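Local coordinates for solute-binding protein (Thermoactinomyces vulgaris, PDB 2ZYO) that binds cyclodextrins and maltodextrins, here maltotetraose, and probably serves their uptake across the cell membrane as the binding component of a sugar transporter, at residues L168-N173 against L228-V233; F174-F179 against V245-W250. One frame throughout, in Å; residues are numbered along the deposited sequence.

Interaction 1. Residues L168-N173 against L228-V233; sequences LFEANN and LKADTV. With GLC (alpha-D-glucopyranose), chain B.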
# COMPACT_ATOMS: atom_id res chain seq x y z
N LEU A 168 -13.33 6.04 14.32
CA LEU A 168 -12.36 5.20 15.02
C LEU A 168 -11.36 4.67 14.00
O LEU A 168 -11.75 4.16 12.96
CB LEU A 168 -13.08 4.05 15.72
CG LEU A 168 -12.28 2.95 16.42
CD1 LEU A 168 -11.50 3.50 17.61
CD2 LEU A 168 -13.21 1.84 16.86
N PHE A 169 -10.08 4.78 14.31
CA PHE A 169 -9.04 4.20 13.46
C PHE A 169 -7.75 3.97 14.24
O PHE A 169 -7.65 4.34 15.41
CB PHE A 169 -8.82 5.03 12.18
CG PHE A 169 -8.02 6.30 12.38
CD1 PHE A 169 -6.70 6.38 11.92
CD2 PHE A 169 -8.59 7.42 12.98
CE1 PHE A 169 -5.96 7.55 12.08
CE2 PHE A 169 -7.85 8.60 13.15
CZ PHE A 169 -6.54 8.66 12.69
N GLU A 170 -6.77 3.34 13.58
CA GLU A 170 -5.47 3.05 14.18
C GLU A 170 -4.61 4.31 14.27
O GLU A 170 -3.60 4.44 13.56
CB GLU A 170 -4.74 1.97 13.39
CG GLU A 170 -5.18 0.56 13.70
CD GLU A 170 -4.21 -0.46 13.16
OE1 GLU A 170 -3.05 -0.49 13.63
OE2 GLU A 170 -4.60 -1.24 12.27
N ALA A 171 -5.02 5.22 15.14
CA ALA A 171 -4.36 6.53 15.29
C ALA A 171 -3.00 6.45 15.99
O ALA A 171 -2.33 7.47 16.16
CB ALA A 171 -5.28 7.51 16.00
N ASN A 172 -2.60 5.24 16.38
CA ASN A 172 -1.28 5.01 16.96
C ASN A 172 -0.34 4.29 15.99
O ASN A 172 0.70 3.75 16.38
CB ASN A 172 -1.40 4.24 18.29
CG ASN A 172 -2.12 2.91 18.14
OD1 ASN A 172 -2.58 2.54 17.05
ND2 ASN A 172 -2.23 2.18 19.24
N ASN A 173 -0.73 4.29 14.71
CA ASN A 173 0.01 3.61 13.66
C ASN A 173 0.29 4.59 12.53
O ASN A 173 -0.64 5.10 11.90
CB ASN A 173 -0.81 2.41 13.15
CG ASN A 173 -0.04 1.53 12.17
OD1 ASN A 173 0.85 1.98 11.45
ND2 ASN A 173 -0.41 0.25 12.12
N LEU A 228 -5.06 0.92 21.39
CA LEU A 228 -5.86 0.24 20.37
C LEU A 228 -5.01 -0.51 19.35
O LEU A 228 -3.84 -0.19 19.13
CB LEU A 228 -6.81 1.23 19.67
CG LEU A 228 -6.24 2.35 18.80
CD1 LEU A 228 -5.95 1.86 17.39
CD2 LEU A 228 -7.19 3.54 18.74
N LYS A 229 -5.61 -1.53 18.73
CA LYS A 229 -4.99 -2.30 17.66
C LYS A 229 -5.98 -2.45 16.50
O LYS A 229 -7.12 -1.99 16.59
CB LYS A 229 -4.55 -3.67 18.17
CG LYS A 229 -3.19 -3.69 18.88
CD LYS A 229 -2.06 -4.20 17.98
CE LYS A 229 -1.55 -3.15 16.99
NZ LYS A 229 -0.85 -2.02 17.65
N ALA A 230 -5.53 -3.09 15.42
CA ALA A 230 -6.38 -3.33 14.25
C ALA A 230 -7.71 -4.00 14.61
O ALA A 230 -8.76 -3.62 14.09
CB ALA A 230 -5.64 -4.16 13.21
N ASP A 231 -7.65 -4.97 15.52
CA ASP A 231 -8.84 -5.73 15.90
C ASP A 231 -9.85 -4.90 16.69
O ASP A 231 -11.05 -5.16 16.62
CB ASP A 231 -8.46 -6.98 16.69
CG ASP A 231 -9.62 -7.94 16.81
OD1 ASP A 231 -9.93 -8.63 15.81
OD2 ASP A 231 -10.23 -8.01 17.90
N THR A 232 -9.37 -3.91 17.44
CA THR A 232 -10.24 -2.97 18.15
C THR A 232 -11.11 -2.22 17.15
O THR A 232 -12.33 -2.14 17.30
CB THR A 232 -9.42 -1.95 18.98
OG1 THR A 232 -8.33 -2.62 19.63
CG2 THR A 232 -10.30 -1.26 20.01
N VAL A 233 -10.46 -1.69 16.11
CA VAL A 233 -11.13 -0.93 15.06
C VAL A 233 -12.10 -1.81 14.27
O VAL A 233 -13.27 -1.46 14.09
CB VAL A 233 -10.09 -0.28 14.10
CG1 VAL A 233 -10.78 0.49 12.98
CG2 VAL A 233 -9.17 0.64 14.88
C1 GLC B . 2.47 -0.99 6.92
C2 GLC B . 3.80 -1.55 6.41
C3 GLC B . 4.46 -2.39 7.50
C4 GLC B . 4.62 -1.57 8.78
C5 GLC B . 3.26 -1.00 9.20
C6 GLC B . 3.37 -0.06 10.39
O2 GLC B . 3.58 -2.34 5.26
O3 GLC B . 5.73 -2.83 7.05
O4 GLC B . 5.14 -2.39 9.82
O5 GLC B . 2.67 -0.24 8.12
O6 GLC B . 2.56 -0.51 11.47
O HOH W 1 -1.82 0.10 16.00

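Interaction 2. Residues F174-F179 against V245-W250; sequences FYYTYF and VINGPW. With GLC (alpha-D-glucopyranose), chain C; GLC (alpha-D-glucopyranose), chain B.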
# COMPACT_ATOMS: atom_id res chain seq x y z
N PHE A 174 1.58 4.86 12.29
CA PHE A 174 2.02 5.85 11.30
C PHE A 174 1.53 5.57 9.88
O PHE A 174 1.32 6.50 9.09
CB PHE A 174 3.55 5.98 11.33
CG PHE A 174 4.11 7.01 10.38
CD1 PHE A 174 3.80 8.36 10.52
CD2 PHE A 174 4.96 6.62 9.35
CE1 PHE A 174 4.33 9.31 9.65
CE2 PHE A 174 5.50 7.56 8.48
CZ PHE A 174 5.18 8.91 8.63
N TYR A 175 1.34 4.29 9.55
CA TYR A 175 0.77 3.95 8.24
C TYR A 175 -0.57 4.66 8.03
O TYR A 175 -0.87 5.16 6.94
CB TYR A 175 0.62 2.43 8.06
CG TYR A 175 -0.05 2.11 6.75
CD1 TYR A 175 0.68 2.07 5.56
CD2 TYR A 175 -1.43 1.89 6.68
CE1 TYR A 175 0.06 1.80 4.34
CE2 TYR A 175 -2.06 1.63 5.47
CZ TYR A 175 -1.31 1.59 4.31
OH TYR A 175 -1.93 1.33 3.11
N TYR A 176 -1.38 4.70 9.09
CA TYR A 176 -2.72 5.26 9.03
C TYR A 176 -2.74 6.77 9.23
O TYR A 176 -3.53 7.48 8.59
CB TYR A 176 -3.63 4.58 10.06
CG TYR A 176 -3.89 3.12 9.74
CD1 TYR A 176 -5.00 2.74 8.98
CD2 TYR A 176 -3.01 2.12 10.17
CE1 TYR A 176 -5.23 1.41 8.67
CE2 TYR A 176 -3.24 0.78 9.86
CZ TYR A 176 -4.36 0.43 9.12
OH TYR A 176 -4.60 -0.89 8.81
N THR A 177 -1.85 7.27 10.08
CA THR A 177 -1.81 8.69 10.43
C THR A 177 -0.97 9.52 9.47
O THR A 177 -0.89 10.74 9.62
CB THR A 177 -1.28 8.91 11.85
OG1 THR A 177 0.07 8.43 11.92
CG2 THR A 177 -2.13 8.17 12.86
N TYR A 178 -0.35 8.87 8.49
CA TYR A 178 0.51 9.58 7.54
C TYR A 178 -0.14 10.84 6.97
O TYR A 178 0.52 11.88 6.86
CB TYR A 178 0.98 8.67 6.40
CG TYR A 178 1.84 9.40 5.39
CD1 TYR A 178 3.11 9.85 5.73
CD2 TYR A 178 1.37 9.66 4.10
CE1 TYR A 178 3.90 10.52 4.81
CE2 TYR A 178 2.15 10.34 3.18
CZ TYR A 178 3.42 10.76 3.54
OH TYR A 178 4.21 11.43 2.64
N PHE A 179 -1.43 10.76 6.62
CA PHE A 179 -2.11 11.91 6.02
C PHE A 179 -2.07 13.15 6.90
O PHE A 179 -2.02 14.27 6.39
CB PHE A 179 -3.55 11.56 5.58
CG PHE A 179 -4.56 11.57 6.70
CD1 PHE A 179 -5.37 12.68 6.91
CD2 PHE A 179 -4.72 10.46 7.53
CE1 PHE A 179 -6.32 12.70 7.94
CE2 PHE A 179 -5.66 10.46 8.56
CZ PHE A 179 -6.47 11.58 8.76
N VAL A 245 -14.62 4.46 9.89
CA VAL A 245 -13.23 4.14 10.19
C VAL A 245 -12.34 4.64 9.06
O VAL A 245 -12.81 4.92 7.96
CB VAL A 245 -13.00 2.61 10.41
CG1 VAL A 245 -13.87 2.07 11.54
CG2 VAL A 245 -13.22 1.81 9.12
N ILE A 246 -11.04 4.77 9.35
CA ILE A 246 -10.05 4.99 8.31
C ILE A 246 -9.29 3.68 8.16
O ILE A 246 -8.57 3.26 9.07
CB ILE A 246 -9.10 6.17 8.63
CG1 ILE A 246 -9.89 7.47 8.75
CG2 ILE A 246 -8.02 6.29 7.55
CD1 ILE A 246 -9.08 8.66 9.22
N ASN A 247 -9.49 3.01 7.03
CA ASN A 247 -8.89 1.70 6.79
C ASN A 247 -8.83 1.40 5.30
O ASN A 247 -9.38 2.15 4.49
CB ASN A 247 -9.69 0.62 7.53
CG ASN A 247 -8.83 -0.56 7.95
OD1 ASN A 247 -7.64 -0.64 7.63
ND2 ASN A 247 -9.43 -1.49 8.69
N GLY A 248 -8.16 0.31 4.95
CA GLY A 248 -7.96 -0.05 3.55
C GLY A 248 -8.90 -1.13 3.05
O GLY A 248 -9.71 -1.66 3.82
N PRO A 249 -8.80 -1.46 1.75
CA PRO A 249 -9.67 -2.43 1.07
C PRO A 249 -9.60 -3.84 1.66
O PRO A 249 -10.53 -4.63 1.47
CB PRO A 249 -9.15 -2.42 -0.37
CG PRO A 249 -7.78 -1.87 -0.29
CD PRO A 249 -7.81 -0.88 0.83
N TRP A 250 -8.51 -4.14 2.36
CA TRP A 250 -8.29 -5.45 2.99
C TRP A 250 -9.33 -5.82 4.05
O TRP A 250 -9.49 -6.99 4.40
CB TRP A 250 -6.88 -5.52 3.61
CG TRP A 250 -6.55 -4.34 4.49
CD1 TRP A 250 -6.93 -4.16 5.80
CD2 TRP A 250 -5.78 -3.19 4.13
NE1 TRP A 250 -6.44 -2.97 6.27
CE2 TRP A 250 -5.73 -2.35 5.27
CE3 TRP A 250 -5.13 -2.78 2.96
CZ2 TRP A 250 -5.05 -1.13 5.27
CZ3 TRP A 250 -4.45 -1.57 2.96
CH2 TRP A 250 -4.42 -0.75 4.11
C1 GLC C . -2.36 -2.87 5.73
C2 GLC C . -1.26 -2.75 4.65
C3 GLC C . 0.17 -2.75 5.24
C4 GLC C . 0.27 -1.85 6.46
C5 GLC C . -0.84 -2.18 7.45
C6 GLC C . -0.81 -1.32 8.70
O1 GLC C . -2.46 -4.16 6.23
O2 GLC C . -1.39 -3.81 3.70
O3 GLC C . 1.09 -2.31 4.25
O4 GLC C . 1.55 -2.04 7.09
O5 GLC C . -2.12 -1.97 6.83
O6 GLC C . -0.20 -2.00 9.79
C1 GLC B . 2.47 -0.99 6.92
C2 GLC B . 3.80 -1.55 6.41
C3 GLC B . 4.46 -2.39 7.50
C4 GLC B . 4.62 -1.57 8.78
C5 GLC B . 3.26 -1.00 9.20
C6 GLC B . 3.37 -0.06 10.39
O2 GLC B . 3.58 -2.34 5.26
O3 GLC B . 5.73 -2.83 7.05
O4 GLC B . 5.14 -2.39 9.82
O5 GLC B . 2.67 -0.24 8.12
O6 GLC B . 2.56 -0.51 11.47

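Interaction 1. Residues L168-N173 against L228-V233
Beside the sugar pocket, the type I beta turn from Glu170 to Asn173 meets the start of helix 230-238, and Leu168, Glu170, Leu228 and Val233 bury much of the surface between the segments. The one direct hydrogen bond is nearly straight: Asn172 ND2 donates to Leu228 O at 2.9 Å, with an angle of 170° at the hydrogen. Leu228 CD1 packs 3.5 Å from Glu170 CA, while Val233 CG2 lies 3.7 Å from Phe169 C. Glu170 CG, anti to the carbonyl carbon (chi1 -81°), packs 4.0 Å from Leu228 CD1, and the chain, extended beyond CG, carries the carboxylate to Ala230, OE2 approaching CB to 3.2 Å. Glu170 OE1 takes an N-H of Asn173 ND2 at 3.1 Å from above the carboxylate plane, 48° out of it. A water completes the link, donating to Glu170 OE1 at 2.7 Å and to Asn172 OD1, and accepting from Lys229 NZ. Asn173 OD1 accepts a hydrogen bond from O6 of glucose chain B at 3.0 Å; Glu170, by holding ND2 of this sugar-binding amide, is a second-shell residue. An alanine at Glu170 would probably leave Asn173 ND2 without its carboxylate acceptor and the water beside Lys229 without one of its partners. Because Asn173 OD1 also accepts a hydrogen bond from the backbone N of Tyr175, the arrangement is an N-cap that brings the start of helix 174-183 to the bound sugar.

Interaction 2. Residues F174-F179 against V245-W250
Asn247 OD1 is approached by three groups, one of them from across the contact. Gly248 N donates to it at 2.9 Å and Trp250 NE1 at 3.0 Å, both weakly, the indole N-H being bent to 123°. Tyr176 OH stands 3.3 Å from the same oxygen, which lies at the edge of the Tyr176 ring, near its plane, and 3.4 Å from O5 of glucose chain C. Asn247 ND2 is held by Tyr255 OH, which helps to fix the rotation of the amide.

The sugar meets the two sides of the contact together. Trp250 presents one face to glucose chain C, with CZ2 3.2 Å from C1, and Gly248 CA covers the opposite face. The Tyr175 ring meets Trp250 tip to tip, OH lying 3.4 Å from CH2, with the planes turned by 52°. Over the centre of one Tyr175 face sits C4 of the same glucose, 3.9 Å above the plane. Such aromatic platforms are the textbook means by which maltodextrin-binding proteins hold glucose units, and Tyr175, Tyr176 and Trp250 all line the pocket.

Tyr176 CD1 lies near Ile246 O, and its ring is covered on one face by Tyr175 CD2, which lies over the centre. Deeper along helix 174-183, Phe179 CE2 meets Ile246 CD1 tip to tip at 3.9 Å. The axes of helix segment 174-179 and strand segment 245-247 are inclined at 111°.

In the fold
Following the chain, strand 165-169 leads through the turn of interaction 1 directly into helix 174-183, which supplies the first side of interaction 2. The chain then runs through helix 206-220 before residues 228-233 close the first loop, with 54 residues between the segments. Helix 230-238 passes into strand 242-247, and residues 245-250 close the second loop, spanning 65 residues. The segments alternate, so the two loops cross rather than nest. Strands 165-169 and 242-247 are parallel neighbours in the mixed sheet, and the contacts touch where Leu168 O packs on Val245 CB. Together they tie this sheet to two helices, and both reach glucose chain B.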